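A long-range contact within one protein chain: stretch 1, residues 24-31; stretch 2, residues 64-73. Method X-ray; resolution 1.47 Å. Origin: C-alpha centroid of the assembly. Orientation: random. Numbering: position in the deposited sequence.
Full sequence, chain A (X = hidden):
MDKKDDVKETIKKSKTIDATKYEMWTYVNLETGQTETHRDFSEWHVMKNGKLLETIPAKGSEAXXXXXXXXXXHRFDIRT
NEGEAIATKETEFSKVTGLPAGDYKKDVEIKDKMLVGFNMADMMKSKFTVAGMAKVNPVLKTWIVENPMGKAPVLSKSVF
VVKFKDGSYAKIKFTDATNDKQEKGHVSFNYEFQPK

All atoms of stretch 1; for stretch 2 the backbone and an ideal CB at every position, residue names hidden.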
ATOM      1  N   MET A  24      -9.011  -4.937  -5.320  1.00 21.62           N
ATOM      2  CA  MET A  24      -8.572  -5.576  -4.098  1.00 23.34           C
ATOM      3  C   MET A  24      -7.555  -4.783  -3.269  1.00 21.54           C
ATOM      4  O   MET A  24      -6.786  -3.977  -3.808  1.00 22.02           O
ATOM      5  CB  MET A  24      -7.917  -6.932  -4.407  1.00 24.49           C
ATOM      6  CG  MET A  24      -8.705  -7.940  -5.222  1.00 26.64           C
ATOM      7  SD  MET A  24     -10.162  -8.474  -4.303  1.00 26.58           S
ATOM      8  CE  MET A  24     -11.110  -9.346  -5.557  1.00 32.28           C
ATOM      9  N   TRP A  25      -7.572  -5.044  -1.961  1.00 21.28           N
ATOM     10  CA  TRP A  25      -6.469  -4.725  -1.058  1.00 21.12           C
ATOM     11  C   TRP A  25      -5.865  -6.022  -0.509  1.00 23.49           C
ATOM     12  O   TRP A  25      -6.607  -6.939  -0.183  1.00 23.76           O
ATOM     13  CB  TRP A  25      -6.964  -3.905   0.119  1.00 20.99           C
ATOM     14  CG  TRP A  25      -7.352  -2.479  -0.161  1.00 20.38           C
ATOM     15  CD1 TRP A  25      -8.587  -2.016  -0.428  1.00 20.24           C
ATOM     16  CD2 TRP A  25      -6.496  -1.332  -0.111  1.00 20.18           C
ATOM     17  NE1 TRP A  25      -8.568  -0.648  -0.603  1.00 21.53           N
ATOM     18  CE2 TRP A  25      -7.287  -0.211  -0.406  1.00 19.50           C
ATOM     19  CE3 TRP A  25      -5.127  -1.149   0.119  1.00 20.66           C
ATOM     20  CZ2 TRP A  25      -6.765   1.075  -0.412  1.00 20.43           C
ATOM     21  CZ3 TRP A  25      -4.617   0.115   0.068  1.00 20.76           C
ATOM     22  CH2 TRP A  25      -5.428   1.211  -0.191  1.00 20.58           C
ATOM     23  N   THR A  26      -4.542  -6.068  -0.325  1.00 22.61           N
ATOM     24  CA  THR A  26      -3.873  -7.156   0.402  1.00 24.56           C
ATOM     25  C   THR A  26      -3.317  -6.607   1.714  1.00 23.53           C
ATOM     26  O   THR A  26      -2.464  -5.699   1.702  1.00 23.34           O
ATOM     27  CB  THR A  26      -2.784  -7.830  -0.462  1.00 24.19           C
ATOM     28  OG1 THR A  26      -3.415  -8.375  -1.629  1.00 26.72           O
ATOM     29  CG2 THR A  26      -2.113  -8.980   0.279  1.00 25.25           C
ATOM     30  N   TYR A  27      -3.809  -7.143   2.843  1.00 25.04           N
ATOM     31  CA  TYR A  27      -3.430  -6.730   4.206  1.00 24.92           C
ATOM     32  C   TYR A  27      -2.265  -7.607   4.691  1.00 25.86           C
ATOM     33  O   TYR A  27      -2.330  -8.827   4.550  1.00 26.81           O
ATOM     34  CB  TYR A  27      -4.670  -6.827   5.146  1.00 23.98           C
ATOM     35  CG  TYR A  27      -5.848  -5.985   4.658  1.00 23.89           C
ATOM     36  CD1 TYR A  27      -6.795  -6.495   3.752  1.00 23.66           C
ATOM     37  CD2 TYR A  27      -5.988  -4.663   5.048  1.00 24.17           C
ATOM     38  CE1 TYR A  27      -7.846  -5.702   3.284  1.00 23.78           C
ATOM     39  CE2 TYR A  27      -7.033  -3.855   4.565  1.00 22.22           C
ATOM     40  CZ  TYR A  27      -7.962  -4.390   3.686  1.00 22.20           C
ATOM     41  OH  TYR A  27      -9.014  -3.603   3.196  1.00 23.83           O
ATOM     42  N   VAL A  28      -1.202  -6.984   5.210  1.00 24.78           N
ATOM     43  CA  VAL A  28       0.079  -7.673   5.511  1.00 25.95           C
ATOM     44  C   VAL A  28       0.471  -7.509   6.986  1.00 24.74           C
ATOM     45  O   VAL A  28       0.601  -6.393   7.481  1.00 24.74           O
ATOM     46  CB  VAL A  28       1.253  -7.127   4.642  1.00 26.03           C
ATOM     47  CG1 VAL A  28       2.564  -7.911   4.864  1.00 26.16           C
ATOM     48  CG2 VAL A  28       0.885  -7.114   3.155  1.00 25.39           C
ATOM     49  N   ASN A  29       0.684  -8.661   7.665  1.00 25.61           N
ATOM     50  CA  ASN A  29       1.247  -8.717   9.013  1.00 27.82           C
ATOM     51  C   ASN A  29       2.761  -8.940   8.911  1.00 25.67           C
ATOM     52  O   ASN A  29       3.201 -10.012   8.461  1.00 28.37           O
ATOM     53  CB  ASN A  29       0.604  -9.884   9.779  1.00 29.13           C
ATOM     54  CG  ASN A  29       0.951  -9.884  11.256  1.00 31.17           C
ATOM     55  OD1 ASN A  29       2.109  -9.715  11.631  1.00 30.63           O
ATOM     56  ND2 ASN A  29      -0.058 -10.066  12.104  1.00 32.49           N
ATOM     57  N   LEU A  30       3.527  -7.919   9.241  1.00 28.04           N
ATOM     58  CA  LEU A  30       4.996  -7.961   9.170  1.00 28.41           C
ATOM     59  C   LEU A  30       5.634  -8.769  10.302  1.00 32.04           C
ATOM     60  O   LEU A  30       6.772  -9.236  10.154  1.00 32.78           O
ATOM     61  CB  LEU A  30       5.559  -6.554   9.149  1.00 28.18           C
ATOM     62  CG  LEU A  30       5.107  -5.671   7.979  1.00 26.67           C
ATOM     63  CD1 LEU A  30       5.481  -4.218   8.229  1.00 29.31           C
ATOM     64  CD2 LEU A  30       5.710  -6.190   6.672  1.00 27.41           C
ATOM     65  N   GLU A  31       4.906  -8.939  11.414  1.00 30.48           N
ATOM     66  CA  GLU A  31       5.423  -9.716  12.550  1.00 35.79           C
ATOM     67  C   GLU A  31       5.379 -11.204  12.207  1.00 36.00           C
ATOM     68  O   GLU A  31       6.369 -11.909  12.385  1.00 38.86           O
ATOM     69  CB  GLU A  31       4.657  -9.407  13.854  1.00 35.47           C
ATOM     70  CG  GLU A  31       5.237 -10.129  15.094  1.00 39.34           C
ATOM     71  CD  GLU A  31       4.770  -9.587  16.441  1.00 43.38           C
ATOM     72  OE1 GLU A  31       3.853  -8.741  16.525  1.00 45.26           O
ATOM     73  OE2 GLU A  31       5.350 -10.023  17.457  1.00 45.92           O
ATOM     74  N   UNK A  64     -14.324  -8.161   8.455  1.00 35.73           N
ATOM     75  CA  UNK A  64     -14.021  -9.387   7.701  1.00 35.67           C
ATOM     76  C   UNK A  64     -12.544  -9.780   7.665  1.00 39.95           C
ATOM     77  O   UNK A  64     -12.221 -10.878   7.206  1.00 42.24           O
ATOM     78  CB  UNK A  64     -14.516  -9.223   6.262  1.00 35.67           C
ATOM     79  N   UNK A  65     -11.653  -8.884   8.094  1.00 37.10           N
ATOM     80  CA  UNK A  65     -10.221  -9.173   8.132  1.00 37.39           C
ATOM     81  C   UNK A  65      -9.927  -9.898   9.445  1.00 37.07           C
ATOM     82  O   UNK A  65     -10.116  -9.335  10.520  1.00 40.04           O
ATOM     83  CB  UNK A  65      -9.388  -7.896   8.003  1.00 37.39           C
ATOM     84  N   UNK A  66      -9.455 -11.135   9.356  1.00 41.26           N
ATOM     85  CA  UNK A  66      -9.223 -11.946  10.572  1.00 43.27           C
ATOM     86  C   UNK A  66      -7.859 -11.706  11.238  1.00 43.83           C
ATOM     87  O   UNK A  66      -7.765 -11.701  12.476  1.00 44.30           O
ATOM     88  CB  UNK A  66      -9.345 -13.430  10.221  1.00 43.27           C
ATOM     89  N   UNK A  67      -6.814 -11.497  10.437  1.00 37.05           N
ATOM     90  CA  UNK A  67      -5.463 -11.259  10.974  1.00 34.23           C
ATOM     91  C   UNK A  67      -5.288  -9.852  11.523  1.00 33.89           C
ATOM     92  O   UNK A  67      -5.978  -8.927  11.077  1.00 31.70           O
ATOM     93  CB  UNK A  67      -4.415 -11.510   9.888  1.00 34.23           C
ATOM     94  N   UNK A  68      -4.357  -9.681  12.475  1.00 31.84           N
ATOM     95  CA  UNK A  68      -3.765  -8.373  12.753  1.00 33.48           C
ATOM     96  C   UNK A  68      -2.913  -7.997  11.536  1.00 28.61           C
ATOM     97  O   UNK A  68      -2.405  -8.879  10.862  1.00 28.88           O
ATOM     98  CB  UNK A  68      -2.934  -8.390  14.037  1.00 33.48           C
ATOM     99  N   UNK A  69      -2.756  -6.706  11.289  1.00 29.50           N
ATOM    100  CA  UNK A  69      -1.990  -6.256  10.112  1.00 27.69           C
ATOM    101  C   UNK A  69      -1.404  -4.856  10.305  1.00 26.95           C
ATOM    102  O   UNK A  69      -1.858  -4.079  11.148  1.00 27.20           O
ATOM    103  CB  UNK A  69      -2.882  -6.269   8.869  1.00 27.69           C
ATOM    104  N   UNK A  70      -0.370  -4.552   9.493  1.00 24.86           N
ATOM    105  CA  UNK A  70       0.425  -3.362   9.611  1.00 24.36           C
ATOM    106  C   UNK A  70       0.357  -2.442   8.382  1.00 23.45           C
ATOM    107  O   UNK A  70       0.212  -1.228   8.534  1.00 23.20           O
ATOM    108  CB  UNK A  70       1.878  -3.762   9.878  1.00 24.36           C
ATOM    109  N   UNK A  71       0.516  -3.033   7.194  1.00 23.90           N
ATOM    110  CA  UNK A  71       0.396  -2.274   5.930  1.00 24.07           C
ATOM    111  C   UNK A  71      -0.546  -3.008   4.975  1.00 22.77           C
ATOM    112  O   UNK A  71      -0.799  -4.194   5.126  1.00 24.21           O
ATOM    113  CB  UNK A  71       1.766  -2.078   5.277  1.00 24.07           C
ATOM    114  N   UNK A  72      -1.123  -2.275   4.010  1.00 21.74           N
ATOM    115  CA  UNK A  72      -1.976  -2.847   2.955  1.00 21.95           C
ATOM    116  C   UNK A  72      -1.673  -2.198   1.615  1.00 21.30           C
ATOM    117  O   UNK A  72      -1.316  -1.019   1.556  1.00 22.53           O
ATOM    118  CB  UNK A  72      -3.457  -2.672   3.299  1.00 21.95           C
ATOM    119  N   UNK A  73      -1.811  -3.005   0.559  1.00 21.04           N
ATOM    120  CA  UNK A  73      -1.359  -2.648  -0.781  1.00 20.69           C
ATOM    121  C   UNK A  73      -2.523  -2.857  -1.782  1.00 20.87           C
ATOM    122  O   UNK A  73      -3.175  -3.910  -1.799  1.00 20.37           O
ATOM    123  CB  UNK A  73      -0.138  -3.480  -1.176  1.00 20.69           C
TER

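Position 64 has nothing of stretch 1 within 5.5 Å of its ideal CB; the residue is D64. At 65 the CB points toward stretch 1 and lies 5.2 Å from Y27 CD1, leaving room for a medium-sized apolar chain, leucine, isoleucine or methionine, to reach the tyrosine ring. I65 does so: its CD1 sits 3.6 Å from the centroid of the Y27 ring, 10° off the normal, a CH-pi contact over the face. Position 66 is again out of reach and open to many residues; it is K66.

At 67 the CB points toward stretch 1, 5.1 Å from N29 ND2. An aliphatic or a polar chain could fit. I67, with chi1 p, brings CD1 to 3.9 Å from Y27 O. At 68 the CB points sideways, 3.8 Å from N29 ND2, but the backbone supplies the main interaction, since N29 ND2 donates to the carbonyl O of 68 at 2.9 Å. Many side chains would suit; the end of K68 leads away.

The ideal CB of 69 lies 4.2 Å from Y27 CB, and the extended backbone (-155/160) sets it beside the tyrosine. An aromatic or large aliphatic residue could cover that side chain. W69 receives the edge of the Y27 ring on its face, with planes at 71° and the six-membered ring centroid 4.9 Å from that of Y27.

Position 70 points toward stretch 1, its CB 3.8 Å from V28 O and 4.0 Å from L30 CD1. Its own N donates to V28 O at 2.9 Å, which any residue but proline could supply. The L30 N-H nearby favours an acceptor, so histidine, asparagine or aspartate are candidates. H70 answers with ND1, which accepts from L30 N at 3.1 Å, and the bond approaches the ring at its edge.

From 71 the backbone pairs antiparallel with stretch 1. V28 N donates to the O of 71 at 2.8 Å, while the return bond from N of 71 to V28 O is weak at 3.4 Å. The CB shares the face of V28, suiting an aliphatic residue; I71 packs CG1 4.0 Å from V28 CB.

At 72 the CB shares the face of Y27, with Y27 CD2 at 3.7 Å and W25 CE3 at 3.9 Å. Such close rings favour a small residue, and A72 touches both. Position 73 pairs with T26 through two hydrogen bonds, T26 N to its O at 2.9 Å and its N to T26 O at 3.0 Å. Beta-branched residues would suit; it is I73, on the face of T26.

Stretch 2 (64-73) DIKIKWHIAI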
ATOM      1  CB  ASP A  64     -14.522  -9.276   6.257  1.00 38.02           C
ATOM      2  CG  ASP A  64     -16.018  -9.013   6.163  1.00 38.78           C
ATOM      3  OD1 ASP A  64     -16.732  -9.292   7.133  1.00 45.07           O
ATOM      4  OD2 ASP A  64     -16.487  -8.540   5.111  1.00 38.86           O
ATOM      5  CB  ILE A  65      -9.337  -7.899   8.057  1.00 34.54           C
ATOM      6  CG1 ILE A  65      -9.693  -7.025   6.842  1.00 32.38           C
ATOM      7  CG2 ILE A  65      -7.862  -8.303   8.012  1.00 35.33           C
ATOM      8  CD1 ILE A  65      -9.166  -5.608   6.945  1.00 32.22           C
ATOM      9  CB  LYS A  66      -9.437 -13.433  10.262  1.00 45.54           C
ATOM     10  CG  LYS A  66     -10.749 -13.741   9.543  1.00 48.64           C
ATOM     11  CD  LYS A  66     -11.940 -13.009  10.164  1.00 52.34           C
ATOM     12  CE  LYS A  66     -13.276 -13.510   9.633  1.00 54.09           C
ATOM     13  NZ  LYS A  66     -14.405 -12.683  10.149  1.00 56.30           N
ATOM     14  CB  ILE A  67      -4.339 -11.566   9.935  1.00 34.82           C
ATOM     15  CG1 ILE A  67      -4.424 -10.685   8.665  1.00 33.94           C
ATOM     16  CG2 ILE A  67      -4.363 -13.034   9.525  1.00 35.77           C
ATOM     17  CD1 ILE A  67      -3.218 -10.834   7.757  1.00 33.99           C
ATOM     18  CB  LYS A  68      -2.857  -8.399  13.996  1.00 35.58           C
ATOM     19  CG  LYS A  68      -3.598  -8.391  15.329  1.00 42.57           C
ATOM     20  CD  LYS A  68      -2.599  -8.308  16.479  1.00 47.54           C
ATOM     21  CE  LYS A  68      -3.270  -8.098  17.829  1.00 52.17           C
ATOM     22  NZ  LYS A  68      -3.710  -9.395  18.410  1.00 54.49           N
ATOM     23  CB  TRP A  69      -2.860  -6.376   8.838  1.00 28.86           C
ATOM     24  CG  TRP A  69      -4.041  -5.463   8.840  1.00 26.53           C
ATOM     25  CD1 TRP A  69      -5.250  -5.670   9.457  1.00 29.34           C
ATOM     26  CD2 TRP A  69      -4.129  -4.173   8.225  1.00 25.52           C
ATOM     27  NE1 TRP A  69      -6.072  -4.597   9.273  1.00 27.48           N
ATOM     28  CE2 TRP A  69      -5.416  -3.655   8.516  1.00 25.02           C
ATOM     29  CE3 TRP A  69      -3.244  -3.400   7.451  1.00 23.28           C
ATOM     30  CZ2 TRP A  69      -5.838  -2.390   8.068  1.00 25.31           C
ATOM     31  CZ3 TRP A  69      -3.652  -2.162   7.019  1.00 24.89           C
ATOM     32  CH2 TRP A  69      -4.942  -1.665   7.315  1.00 24.08           C
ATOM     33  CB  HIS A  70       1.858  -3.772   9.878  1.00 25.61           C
ATOM     34  CG  HIS A  70       2.002  -4.585  11.127  1.00 25.76           C
ATOM     35  ND1 HIS A  70       2.127  -5.949  11.108  1.00 27.07           N
ATOM     36  CD2 HIS A  70       1.984  -4.218  12.428  1.00 30.00           C
ATOM     37  CE1 HIS A  70       2.195  -6.398  12.352  1.00 27.88           C
ATOM     38  NE2 HIS A  70       2.103  -5.369  13.164  1.00 28.34           N
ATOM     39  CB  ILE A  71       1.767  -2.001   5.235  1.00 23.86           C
ATOM     40  CG1 ILE A  71       2.440  -3.275   4.750  1.00 25.90           C
ATOM     41  CG2 ILE A  71       2.709  -1.199   6.153  1.00 25.32           C
ATOM     42  CD1 ILE A  71       3.621  -3.003   3.829  1.00 27.35           C
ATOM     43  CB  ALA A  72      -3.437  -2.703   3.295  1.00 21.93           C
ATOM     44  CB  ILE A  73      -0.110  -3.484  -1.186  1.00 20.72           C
ATOM     45  CG1 ILE A  73       1.021  -3.335  -0.133  1.00 22.56           C
ATOM     46  CG2 ILE A  73       0.392  -3.081  -2.589  1.00 22.48           C
ATOM     47  CD1 ILE A  73       2.255  -4.156  -0.462  1.00 22.77           C
TER
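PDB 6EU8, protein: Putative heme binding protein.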